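Local coordinates for protein ubiquitin-activating enzyme E1-like (Saccharomyces cerevisiae, PDB 3ONH) that is the ubiquitin-fold domain of the UBA2 subunit of the SUMO-activating enzyme, which with AOS1 activates SMT3 at the expense of ATP, at residues Tyr35-Arg48 with Ile66-Glu80. Residues are numbered along the deposited sequence; the frame is centred on the assembly and turned at random.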
ATOM      1  N   TYR A  35       1.691 -10.977   1.701  1.00  9.51           N
ATOM      2  CA  TYR A  35       3.080 -10.694   1.384  1.00  3.55           C
ATOM      3  C   TYR A  35       3.923 -11.149   2.566  1.00  7.92           C
ATOM      4  O   TYR A  35       3.391 -11.408   3.641  1.00 10.02           O
ATOM      5  CB  TYR A  35       3.290  -9.203   1.116  1.00 13.16           C
ATOM      6  CG  TYR A  35       2.751  -8.744  -0.213  1.00  3.83           C
ATOM      7  CD1 TYR A  35       3.517  -8.840  -1.367  1.00 13.97           C
ATOM      8  CD2 TYR A  35       1.485  -8.193  -0.312  1.00  8.60           C
ATOM      9  CE1 TYR A  35       3.032  -8.422  -2.583  1.00  6.59           C
ATOM     10  CE2 TYR A  35       0.990  -7.769  -1.526  1.00  7.82           C
ATOM     11  CZ  TYR A  35       1.766  -7.892  -2.656  1.00  4.25           C
ATOM     12  OH  TYR A  35       1.271  -7.472  -3.867  1.00 13.52           O
ATOM     13  N   PRO A  36       5.242 -11.265   2.366  1.00 14.79           N
ATOM     14  CA  PRO A  36       6.152 -11.648   3.449  1.00 11.22           C
ATOM     15  C   PRO A  36       6.502 -10.449   4.321  1.00 11.32           C
ATOM     16  O   PRO A  36       5.897  -9.391   4.175  1.00 20.59           O
ATOM     17  CB  PRO A  36       7.404 -12.113   2.707  1.00 12.74           C
ATOM     18  CG  PRO A  36       7.019 -12.185   1.255  1.00 33.29           C
ATOM     19  CD  PRO A  36       5.930 -11.204   1.071  1.00 17.60           C
ATOM     20  N   GLN A  37       7.475 -10.600   5.210  1.00  7.95           N
ATOM     21  CA  GLN A  37       7.846  -9.493   6.080  1.00 22.04           C
ATOM     22  C   GLN A  37       8.599  -8.401   5.337  1.00 11.00           C
ATOM     23  O   GLN A  37       8.290  -7.224   5.471  1.00 23.02           O
ATOM     24  CB  GLN A  37       8.657  -9.996   7.263  1.00 31.14           C
ATOM     25  CG  GLN A  37       7.949 -11.098   7.998  1.00 40.90           C
ATOM     26  CD  GLN A  37       6.453 -10.845   8.123  1.00 27.90           C
ATOM     27  OE1 GLN A  37       5.984 -10.289   9.118  1.00 23.21           O
ATOM     28  NE2 GLN A  37       5.695 -11.256   7.111  1.00 38.18           N
ATOM     29  N   ASP A  38       9.590  -8.795   4.552  1.00  9.35           N
ATOM     30  CA  ASP A  38      10.365  -7.838   3.782  1.00 19.47           C
ATOM     31  C   ASP A  38       9.596  -7.398   2.552  1.00 18.63           C
ATOM     32  O   ASP A  38       9.354  -8.192   1.647  1.00 14.67           O
ATOM     33  CB  ASP A  38      11.696  -8.436   3.353  1.00  7.40           C
ATOM     34  CG  ASP A  38      12.605  -8.741   4.518  1.00 23.88           C
ATOM     35  OD1 ASP A  38      12.349  -8.222   5.621  1.00 32.74           O
ATOM     36  OD2 ASP A  38      13.585  -9.500   4.324  1.00 21.08           O
ATOM     37  N   ILE A  39       9.254  -6.117   2.513  1.00 10.02           N
ATOM     38  CA  ILE A  39       8.383  -5.580   1.486  1.00  6.10           C
ATOM     39  C   ILE A  39       8.906  -4.245   0.960  1.00 18.45           C
ATOM     40  O   ILE A  39       9.808  -3.640   1.548  1.00 11.76           O
ATOM     41  CB  ILE A  39       6.963  -5.394   2.051  1.00 12.87           C
ATOM     42  CG1 ILE A  39       5.970  -6.196   1.229  1.00 22.13           C
ATOM     43  CG2 ILE A  39       6.592  -3.916   2.190  1.00 19.25           C
ATOM     44  CD1 ILE A  39       6.246  -7.664   1.266  1.00 25.98           C
ATOM     45  N   SER A  40       8.341  -3.803  -0.158  1.00 23.20           N
ATOM     46  CA  SER A  40       8.640  -2.486  -0.711  1.00 20.44           C
ATOM     47  C   SER A  40       7.342  -1.753  -1.006  1.00  9.51           C
ATOM     48  O   SER A  40       6.440  -2.314  -1.618  1.00 13.80           O
ATOM     49  CB  SER A  40       9.449  -2.617  -2.004  1.00  8.58           C
ATOM     50  OG  SER A  40      10.444  -1.614  -2.077  1.00 43.87           O
ATOM     51  N   LEU A  41       7.255  -0.501  -0.568  1.00  6.76           N
ATOM     52  CA  LEU A  41       6.105   0.354  -0.852  1.00  8.71           C
ATOM     53  C   LEU A  41       6.576   1.625  -1.545  1.00  9.76           C
ATOM     54  O   LEU A  41       7.281   2.445  -0.964  1.00 12.19           O
ATOM     55  CB  LEU A  41       5.346   0.698   0.428  1.00 10.75           C
ATOM     56  CG  LEU A  41       3.934   1.274   0.264  1.00 14.12           C
ATOM     57  CD1 LEU A  41       3.157   1.163   1.563  1.00  7.74           C
ATOM     58  CD2 LEU A  41       3.964   2.719  -0.206  1.00 20.50           C
ATOM     59  N   LEU A  42       6.169   1.775  -2.797  1.00  6.30           N
ATOM     60  CA  LEU A  42       6.590   2.889  -3.624  1.00  8.30           C
ATOM     61  C   LEU A  42       5.376   3.707  -4.068  1.00 13.44           C
ATOM     62  O   LEU A  42       4.315   3.153  -4.340  1.00 11.16           O
ATOM     63  CB  LEU A  42       7.325   2.343  -4.845  1.00 17.38           C
ATOM     64  CG  LEU A  42       7.764   3.314  -5.936  1.00 35.60           C
ATOM     65  CD1 LEU A  42       9.131   3.876  -5.624  1.00 36.87           C
ATOM     66  CD2 LEU A  42       7.786   2.598  -7.271  1.00 15.61           C
ATOM     67  N   ASP A  43       5.522   5.026  -4.122  1.00  8.20           N
ATOM     68  CA  ASP A  43       4.550   5.836  -4.843  1.00 11.15           C
ATOM     69  C   ASP A  43       4.837   5.627  -6.331  1.00 18.15           C
ATOM     70  O   ASP A  43       5.852   6.092  -6.845  1.00 12.07           O
ATOM     71  CB  ASP A  43       4.656   7.319  -4.449  1.00 19.91           C
ATOM     72  CG  ASP A  43       3.524   8.170  -5.027  1.00 14.57           C
ATOM     73  OD1 ASP A  43       2.899   7.732  -6.009  1.00 19.58           O
ATOM     74  OD2 ASP A  43       3.250   9.277  -4.504  1.00 11.02           O
ATOM     75  N   ALA A  44       3.973   4.890  -7.019  1.00 14.06           N
ATOM     76  CA  ALA A  44       4.191   4.638  -8.439  1.00 13.41           C
ATOM     77  C   ALA A  44       3.893   5.888  -9.276  1.00 10.10           C
ATOM     78  O   ALA A  44       4.416   6.041 -10.378  1.00 40.22           O
ATOM     79  CB  ALA A  44       3.374   3.440  -8.917  1.00  9.42           C
ATOM     80  N   SER A  45       3.058   6.781  -8.748  1.00 23.11           N
ATOM     81  CA  SER A  45       2.801   8.058  -9.410  1.00 21.21           C
ATOM     82  C   SER A  45       4.131   8.721  -9.721  1.00 35.59           C
ATOM     83  O   SER A  45       4.480   8.910 -10.884  1.00 53.47           O
ATOM     84  CB  SER A  45       1.969   8.989  -8.522  1.00 35.60           C
ATOM     85  OG  SER A  45       0.805   8.347  -8.034  1.00 18.81           O
ATOM     86  N   ASN A  46       4.884   9.047  -8.671  1.00 34.47           N
ATOM     87  CA  ASN A  46       6.122   9.816  -8.812  1.00 31.49           C
ATOM     88  C   ASN A  46       7.402   9.074  -8.407  1.00 26.71           C
ATOM     89  O   ASN A  46       8.425   9.696  -8.117  1.00 40.13           O
ATOM     90  CB  ASN A  46       6.007  11.155  -8.065  1.00 29.46           C
ATOM     91  CG  ASN A  46       5.425  11.000  -6.675  1.00 21.07           C
ATOM     92  OD1 ASN A  46       5.696  10.018  -5.983  1.00 32.12           O
ATOM     93  ND2 ASN A  46       4.620  11.973  -6.257  1.00 28.42           N
ATOM     94  N   GLN A  47       7.332   7.747  -8.390  1.00 22.15           N
ATOM     95  CA  GLN A  47       8.496   6.893  -8.143  1.00 12.76           C
ATOM     96  C   GLN A  47       9.254   7.134  -6.826  1.00 23.85           C
ATOM     97  O   GLN A  47      10.475   6.995  -6.783  1.00 42.71           O
ATOM     98  CB  GLN A  47       9.468   6.961  -9.327  1.00 24.47           C
ATOM     99  CG  GLN A  47       8.953   6.298 -10.596  1.00 27.75           C
ATOM    100  CD  GLN A  47       8.907   4.779 -10.495  1.00 39.99           C
ATOM    101  OE1 GLN A  47       7.939   4.146 -10.918  1.00 37.98           O
ATOM    102  NE2 GLN A  47       9.956   4.189  -9.929  1.00 42.44           N
ATOM    103  N   ARG A  48       8.539   7.472  -5.756  1.00  9.34           N
ATOM    104  CA  ARG A  48       9.166   7.658  -4.451  1.00  6.60           C
ATOM    105  C   ARG A  48       9.151   6.362  -3.649  1.00  8.64           C
ATOM    106  O   ARG A  48       8.094   5.782  -3.423  1.00 13.69           O
ATOM    107  CB  ARG A  48       8.441   8.748  -3.660  1.00  9.69           C
ATOM    108  CG  ARG A  48       8.606  10.149  -4.222  1.00  9.31           C
ATOM    109  CD  ARG A  48       7.826  11.174  -3.404  1.00 15.42           C
ATOM    110  NE  ARG A  48       6.416  10.815  -3.305  1.00 12.26           N
ATOM    111  CZ  ARG A  48       5.614  11.174  -2.310  1.00 10.21           C
ATOM    112  NH1 ARG A  48       6.061  11.918  -1.307  1.00 10.61           N
ATOM    113  NH2 ARG A  48       4.349  10.782  -2.320  1.00 15.38           N
ATOM    114  N   ILE A  66       3.159  12.049   4.296  1.00 13.65           N
ATOM    115  CA  ILE A  66       4.161  11.666   3.307  1.00 11.45           C
ATOM    116  C   ILE A  66       3.667  11.970   1.897  1.00  7.10           C
ATOM    117  O   ILE A  66       4.194  11.465   0.914  1.00  7.88           O
ATOM    118  CB  ILE A  66       4.543  10.185   3.408  1.00  5.61           C
ATOM    119  CG1 ILE A  66       3.334   9.314   3.096  1.00  7.20           C
ATOM    120  CG2 ILE A  66       5.088   9.870   4.786  1.00  4.74           C
ATOM    121  CD1 ILE A  66       3.590   7.841   3.291  1.00  8.97           C
ATOM    122  N   ASN A  67       2.641  12.802   1.820  1.00 17.14           N
ATOM    123  CA  ASN A  67       2.161  13.333   0.560  1.00 12.67           C
ATOM    124  C   ASN A  67       1.541  12.318  -0.386  1.00 12.13           C
ATOM    125  O   ASN A  67       1.811  12.320  -1.586  1.00 16.00           O
ATOM    126  CB  ASN A  67       3.269  14.102  -0.146  1.00  7.85           C
ATOM    127  CG  ASN A  67       2.824  15.473  -0.546  1.00 23.01           C
ATOM    128  OD1 ASN A  67       3.340  16.474  -0.053  1.00 66.05           O
ATOM    129  ND2 ASN A  67       1.829  15.537  -1.417  1.00 10.75           N
ATOM    130  N   LEU A  68       0.718  11.443   0.167  1.00 12.54           N
ATOM    131  CA  LEU A  68      -0.127  10.593  -0.648  1.00 12.20           C
ATOM    132  C   LEU A  68      -1.504  11.221  -0.612  1.00 10.98           C
ATOM    133  O   LEU A  68      -1.857  11.867   0.363  1.00 15.09           O
ATOM    134  CB  LEU A  68      -0.183   9.186  -0.069  1.00 11.32           C
ATOM    135  CG  LEU A  68       1.116   8.387  -0.059  1.00 11.20           C
ATOM    136  CD1 LEU A  68       0.918   7.099   0.720  1.00 14.43           C
ATOM    137  CD2 LEU A  68       1.583   8.102  -1.475  1.00 13.43           C
ATOM    138  N   GLY A  69      -2.279  11.052  -1.672  1.00  9.72           N
ATOM    139  CA  GLY A  69      -3.622  11.599  -1.689  1.00  9.93           C
ATOM    140  C   GLY A  69      -4.492  10.968  -2.753  1.00  5.93           C
ATOM    141  O   GLY A  69      -4.131   9.952  -3.345  1.00 13.75           O
ATOM    142  N   ASN A  70      -5.647  11.570  -2.990  1.00  7.86           N
ATOM    143  CA  ASN A  70      -6.556  11.052  -3.999  1.00 13.38           C
ATOM    144  C   ASN A  70      -5.857  10.887  -5.337  1.00  4.99           C
ATOM    145  O   ASN A  70      -5.245  11.824  -5.837  1.00 10.80           O
ATOM    146  CB  ASN A  70      -7.750  11.982  -4.153  1.00 22.64           C
ATOM    147  CG  ASN A  70      -8.756  11.462  -5.134  1.00 13.02           C
ATOM    148  OD1 ASN A  70      -9.372  10.427  -4.909  1.00  9.86           O
ATOM    149  ND2 ASN A  70      -8.932  12.177  -6.237  1.00 13.39           N
ATOM    150  N   GLY A  71      -5.920   9.687  -5.904  1.00  6.48           N
ATOM    151  CA  GLY A  71      -5.369   9.456  -7.224  1.00 11.23           C
ATOM    152  C   GLY A  71      -3.944   8.954  -7.198  1.00  9.45           C
ATOM    153  O   GLY A  71      -3.384   8.604  -8.233  1.00 11.77           O
ATOM    154  N   SER A  72      -3.345   8.932  -6.011  1.00 14.31           N
ATOM    155  CA  SER A  72      -2.019   8.358  -5.859  1.00  7.87           C
ATOM    156  C   SER A  72      -2.109   6.881  -6.162  1.00  6.03           C
ATOM    157  O   SER A  72      -3.112   6.239  -5.869  1.00  8.93           O
ATOM    158  CB  SER A  72      -1.483   8.548  -4.440  1.00  8.41           C
ATOM    159  OG  SER A  72      -1.093   9.884  -4.206  1.00 11.87           O
ATOM    160  N   ILE A  73      -1.056   6.348  -6.760  1.00  7.68           N
ATOM    161  CA  ILE A  73      -0.967   4.927  -7.014  1.00  7.73           C
ATOM    162  C   ILE A  73       0.223   4.368  -6.243  1.00 15.85           C
ATOM    163  O   ILE A  73       1.347   4.857  -6.369  1.00 18.86           O
ATOM    164  CB  ILE A  73      -0.834   4.647  -8.513  1.00  9.42           C
ATOM    165  CG1 ILE A  73      -2.169   4.921  -9.204  1.00  9.32           C
ATOM    166  CG2 ILE A  73      -0.396   3.213  -8.751  1.00 14.55           C
ATOM    167  CD1 ILE A  73      -2.247   4.421 -10.625  1.00 27.24           C
ATOM    168  N   ILE A  74      -0.036   3.358  -5.422  1.00 12.66           N
ATOM    169  CA  ILE A  74       1.010   2.739  -4.625  1.00  9.04           C
ATOM    170  C   ILE A  74       1.361   1.382  -5.198  1.00  7.37           C
ATOM    171  O   ILE A  74       0.478   0.617  -5.565  1.00  9.34           O
ATOM    172  CB  ILE A  74       0.562   2.568  -3.165  1.00 10.61           C
ATOM    173  CG1 ILE A  74       0.300   3.932  -2.542  1.00 13.87           C
ATOM    174  CG2 ILE A  74       1.615   1.832  -2.373  1.00 45.90           C
ATOM    175  CD1 ILE A  74       1.384   4.920  -2.825  1.00 24.29           C
ATOM    176  N   LEU A  75       2.656   1.092  -5.295  1.00 10.88           N
ATOM    177  CA  LEU A  75       3.115  -0.217  -5.736  1.00 14.18           C
ATOM    178  C   LEU A  75       3.720  -0.973  -4.559  1.00 17.04           C
ATOM    179  O   LEU A  75       4.691  -0.528  -3.958  1.00  9.98           O
ATOM    180  CB  LEU A  75       4.144  -0.090  -6.858  1.00  4.40           C
ATOM    181  CG  LEU A  75       4.709  -1.412  -7.361  1.00  7.05           C
ATOM    182  CD1 LEU A  75       3.671  -2.165  -8.176  1.00 12.75           C
ATOM    183  CD2 LEU A  75       5.949  -1.168  -8.186  1.00 14.57           C
ATOM    184  N   PHE A  76       3.146  -2.124  -4.241  1.00  7.11           N
ATOM    185  CA  PHE A  76       3.522  -2.863  -3.050  1.00  4.01           C
ATOM    186  C   PHE A  76       4.139  -4.183  -3.475  1.00  6.29           C
ATOM    187  O   PHE A  76       3.458  -5.016  -4.071  1.00  9.50           O
ATOM    188  CB  PHE A  76       2.275  -3.116  -2.211  1.00 11.44           C
ATOM    189  CG  PHE A  76       2.559  -3.468  -0.785  1.00  8.77           C
ATOM    190  CD1 PHE A  76       2.528  -2.496   0.201  1.00 19.37           C
ATOM    191  CD2 PHE A  76       2.839  -4.772  -0.426  1.00 13.00           C
ATOM    192  CE1 PHE A  76       2.781  -2.816   1.523  1.00 10.66           C
ATOM    193  CE2 PHE A  76       3.092  -5.099   0.892  1.00 10.91           C
ATOM    194  CZ  PHE A  76       3.067  -4.120   1.868  1.00 24.23           C
ATOM    195  N   SER A  77       5.422  -4.366  -3.174  1.00 10.20           N
ATOM    196  CA  SER A  77       6.186  -5.490  -3.690  1.00  9.24           C
ATOM    197  C   SER A  77       6.786  -6.413  -2.628  1.00  8.02           C
ATOM    198  O   SER A  77       7.019  -6.013  -1.488  1.00 13.52           O
ATOM    199  CB  SER A  77       7.320  -4.984  -4.585  1.00 13.50           C
ATOM    200  OG  SER A  77       6.824  -4.234  -5.673  1.00 11.34           O
ATOM    201  N   ASP A  78       7.052  -7.648  -3.049  1.00 12.02           N
ATOM    202  CA  ASP A  78       7.700  -8.680  -2.236  1.00 20.00           C
ATOM    203  C   ASP A  78       9.220  -8.590  -2.394  1.00 12.11           C
ATOM    204  O   ASP A  78       9.748  -8.705  -3.501  1.00 15.73           O
ATOM    205  CB  ASP A  78       7.170 -10.061  -2.674  1.00 14.70           C
ATOM    206  CG  ASP A  78       7.996 -11.237  -2.143  1.00 35.37           C
ATOM    207  OD1 ASP A  78       9.209 -11.085  -1.887  1.00 28.36           O
ATOM    208  OD2 ASP A  78       7.423 -12.341  -2.009  1.00 15.87           O
ATOM    209  N   GLU A  79       9.928  -8.384  -1.291  1.00 13.48           N
ATOM    210  CA  GLU A  79      11.374  -8.176  -1.371  1.00  7.08           C
ATOM    211  C   GLU A  79      12.184  -9.283  -0.714  1.00 29.43           C
ATOM    212  O   GLU A  79      13.409  -9.211  -0.656  1.00 21.59           O
ATOM    213  CB  GLU A  79      11.767  -6.824  -0.769  1.00 20.53           C
ATOM    214  CG  GLU A  79      11.182  -5.623  -1.493  1.00 13.95           C
ATOM    215  CD  GLU A  79      11.724  -5.468  -2.901  1.00 18.98           C
ATOM    216  OE1 GLU A  79      12.808  -6.016  -3.189  1.00 18.24           O
ATOM    217  OE2 GLU A  79      11.069  -4.793  -3.722  1.00 20.64           O
ATOM    218  N   GLU A  80      11.502 -10.301  -0.208  1.00 23.93           N
ATOM    219  CA  GLU A  80      12.189 -11.465   0.326  1.00  9.17           C
ATOM    220  C   GLU A  80      12.533 -12.335  -0.876  1.00 30.28           C
ATOM    221  O   GLU A  80      13.631 -12.882  -0.975  1.00 50.04           O
ATOM    222  CB  GLU A  80      11.296 -12.213   1.314  1.00 14.19           C
ATOM    223  CG  GLU A  80      12.052 -12.879   2.456  1.00 20.92           C
ATOM    224  CD  GLU A  80      11.382 -12.678   3.810  1.00 30.45           C
ATOM    225  OE1 GLU A  80      10.620 -11.702   3.963  1.00 32.88           O
ATOM    226  OE2 GLU A  80      11.626 -13.490   4.731  1.00 40.59           O
TER
HETATM  227  O   HOH W   1      15.385  -9.050   1.555  1.00 32.34           O
HETATM  228  O   HOH W   2       1.260  10.799  -5.239  1.00 21.50           O
HETATM  229  O   HOH W   3       2.766  12.842  -4.607  1.00 40.98           O
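The ring of F76 lies between Y35 and L41 on the inner face of the sheet. Its CD2 edge points at one face of the Y35 ring in a T-shaped stack, with centroids 5.0 Å apart and planes at 60°. F76 CG stands anti to the backbone N (chi1 -162°), which carries the ring across to the strand 39-43 side. There L41 CD1 meets the opposite ring edge, 4.0 Å from F76 CD1. The other methyl, L41 CD2, presses tightly on I74 CG2 at 3.3 Å. In helix 22-33, V26 packs on L41 and I29 on F76. This is consistent with a ubiquitin-like beta-grasp fold, in which a mixed sheet packs on a helix, here 22-33. Strands 39-43 and 73-78 run antiparallel in it; S40 with S77 and L42 with L75 are the hydrogen-bonded pairs. On the other sheet face, L42 and L75 meet through their CD2 methyls.

At one strand end, E80 OE1 accepts a hydrogen bond from D38 N at 3.1 Å, nearly straight. At the other end, S45 OG accepts a hydrogen bond from I73 N at 3.0 Å. The guanidinium of R48 ties the turn after strand 39-43 to the loop I66-N67. R48 NH2 forms a salt bridge to D43 OD2 at 2.9 Å, in the guanidinium plane and on the anti lone pair. R48 NH1 donates to I66 O at 2.9 Å. A lysine in place of R48 would probably keep only part of this grip, leaving D43 or the I66 carbonyl without its mate. A water links D43 OD2 to S72 OG.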